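Local coordinates for thiamin pyrophosphokinase family protein (Enterococcus faecalis, PDB 3MEL) that probably transfers pyrophosphate from ATP to thiamine, forming thiamine diphosphate, a ligand that it is seen to bind together with magnesium, at residues L167-S172 with A197-F201. Residues are numbered along the deposited sequence.
Sequences LTLRRS and AAFSF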
loop_
_atom_site.group_PDB
_atom_site.type_symbol
_atom_site.label_atom_id
_atom_site.label_comp_id
_atom_site.label_asym_id
_atom_site.label_seq_id
_atom_site.Cartn_x
_atom_site.Cartn_y
_atom_site.Cartn_z
ATOM N N LEU A 167 -13.943 -1.911 -18.415
ATOM C CA LEU A 167 -13.873 -0.761 -17.522
ATOM C C LEU A 167 -14.037 0.546 -18.287
ATOM O O LEU A 167 -13.105 0.990 -18.971
ATOM C CB LEU A 167 -12.555 -0.752 -16.733
ATOM C CG LEU A 167 -12.316 0.499 -15.883
ATOM C CD1 LEU A 167 -13.495 0.769 -14.991
ATOM C CD2 LEU A 167 -11.057 0.384 -15.079
ATOM N N THR A 168 -15.221 1.150 -18.175
ATOM C CA THR A 168 -15.502 2.437 -18.802
ATOM C C THR A 168 -15.506 3.476 -17.703
ATOM O O THR A 168 -15.948 3.214 -16.594
ATOM C CB THR A 168 -16.872 2.454 -19.515
ATOM O OG1 THR A 168 -16.947 1.397 -20.480
ATOM C CG2 THR A 168 -17.081 3.774 -20.227
ATOM N N LEU A 169 -15.037 4.671 -18.005
ATOM C CA LEU A 169 -14.766 5.633 -16.960
ATOM C C LEU A 169 -14.827 7.050 -17.546
ATOM O O LEU A 169 -14.013 7.415 -18.381
ATOM C CB LEU A 169 -13.409 5.259 -16.342
ATOM C CG LEU A 169 -12.334 6.114 -15.674
ATOM C CD1 LEU A 169 -11.148 5.227 -15.359
ATOM C CD2 LEU A 169 -11.889 7.251 -16.560
ATOM N N ARG A 170 -15.828 7.828 -17.134
ATOM C CA ARG A 170 -16.059 9.163 -17.694
ATOM C C ARG A 170 -15.943 10.309 -16.689
ATOM O O ARG A 170 -15.628 10.106 -15.513
ATOM C CB ARG A 170 -17.436 9.243 -18.364
ATOM C CG ARG A 170 -17.596 8.405 -19.626
ATOM C CD ARG A 170 -16.837 8.989 -20.822
ATOM N NE ARG A 170 -16.894 8.085 -21.970
ATOM C CZ ARG A 170 -15.909 7.267 -22.330
ATOM N NH1 ARG A 170 -14.769 7.251 -21.644
ATOM N NH2 ARG A 170 -16.052 6.471 -23.386
ATOM N N ARG A 171 -16.215 11.514 -17.186
ATOM C CA ARG A 171 -16.168 12.741 -16.392
ATOM C C ARG A 171 -14.855 12.929 -15.620
ATOM O O ARG A 171 -14.800 13.701 -14.660
ATOM C CB ARG A 171 -17.365 12.823 -15.444
ATOM C CG ARG A 171 -18.719 12.608 -16.101
ATOM C CD ARG A 171 -19.778 13.374 -15.329
ATOM N NE ARG A 171 -20.792 12.543 -14.673
ATOM C CZ ARG A 171 -21.545 12.952 -13.645
ATOM N NH1 ARG A 171 -21.389 14.174 -13.128
ATOM N NH2 ARG A 171 -22.447 12.135 -13.115
ATOM N N SER A 172 -13.809 12.220 -16.039
ATOM C CA SER A 172 -12.478 12.372 -15.463
ATOM C C SER A 172 -11.623 13.217 -16.402
ATOM O O SER A 172 -12.068 13.579 -17.487
ATOM C CB SER A 172 -11.815 11.001 -15.277
ATOM O OG SER A 172 -12.737 10.045 -14.777
ATOM N N ALA A 197 -17.245 12.170 -10.770
ATOM C CA ALA A 197 -16.831 11.387 -11.921
ATOM C C ALA A 197 -17.756 10.186 -11.995
ATOM O O ALA A 197 -18.593 9.997 -11.121
ATOM C CB ALA A 197 -15.398 10.967 -11.785
ATOM N N ALA A 198 -17.640 9.398 -13.054
ATOM C CA ALA A 198 -18.422 8.175 -13.145
ATOM C C ALA A 198 -17.610 7.054 -13.795
ATOM O O ALA A 198 -16.624 7.319 -14.485
ATOM C CB ALA A 198 -19.715 8.419 -13.896
ATOM N N PHE A 199 -18.011 5.806 -13.549
ATOM C CA PHE A 199 -17.319 4.646 -14.102
ATOM C C PHE A 199 -18.143 3.383 -13.922
ATOM O O PHE A 199 -19.017 3.317 -13.058
ATOM C CB PHE A 199 -15.963 4.448 -13.428
ATOM C CG PHE A 199 -16.045 3.767 -12.083
ATOM C CD1 PHE A 199 -15.752 2.414 -11.955
ATOM C CD2 PHE A 199 -16.413 4.481 -10.943
ATOM C CE1 PHE A 199 -15.819 1.775 -10.712
ATOM C CE2 PHE A 199 -16.483 3.853 -9.684
ATOM C CZ PHE A 199 -16.185 2.497 -9.569
ATOM N N SER A 200 -17.844 2.371 -14.729
ATOM C CA SER A 200 -18.545 1.096 -14.644
ATOM C C SER A 200 -17.667 -0.058 -15.120
ATOM O O SER A 200 -16.654 0.154 -15.794
ATOM C CB SER A 200 -19.875 1.134 -15.413
ATOM O OG SER A 200 -19.800 1.989 -16.542
ATOM N N PHE A 201 -18.053 -1.272 -14.733
ATOM C CA PHE A 201 -17.306 -2.474 -15.055
ATOM C C PHE A 201 -18.118 -3.725 -14.726
ATOM O O PHE A 201 -19.082 -3.663 -13.955
ATOM C CB PHE A 201 -15.933 -2.469 -14.375
ATOM C CG PHE A 201 -15.973 -2.547 -12.869
ATOM C CD1 PHE A 201 -15.687 -3.738 -12.214
ATOM C CD2 PHE A 201 -16.240 -1.429 -12.107
ATOM C CE1 PHE A 201 -15.702 -3.814 -10.836
ATOM C CE2 PHE A 201 -16.250 -1.503 -10.726
ATOM C CZ PHE A 201 -15.984 -2.696 -10.090
#
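Two antiparallel strand segments, 167-170 and 197-200, lie edge to edge, their axes 4.6 Å apart at closest approach. Two hydrogen-bonded pairs join them: Thr168 N to Ser200 O (3.0 Å) with Ser200 N to Thr168 O (2.8 Å), and Arg170 N to Ala198 O (2.8 Å) with Ala198 N to Arg170 O (3.3 Å). Between these, the non-hydrogen-bonded pair Leu169 and Phe199 brings its CA atoms to 4.0 Å, so the two CB atoms touch, also at 4.0 Å. Leu167 plugs the notch beside it: its CD1 lies 4.1 Å from both Phe199 CD1, at the ring edge, and Phe201 CB. These large apolar residues suit the inward face, where Phe199 packs edge-to-face on Tyr158 and Tyr140. On the other face the larger Thr168 and Arg170 stand beside small Ser200 and Ala198; a bound magnesium ion lies about 3 Å from the Ser200 side chain. Just past strand 167-170, Arg171 sets its CB 3.8 Å from Ala197 CA and passes Ala198 to a salt bridge with Glu194. Strand 144-148 flanks 196-200 on its other edge. One apolar face turned onto strands 155-160 and 206-211 of a second sheet is the layering of a beta-sandwich, as in the thiamine-binding domain of thiamin pyrophosphokinases.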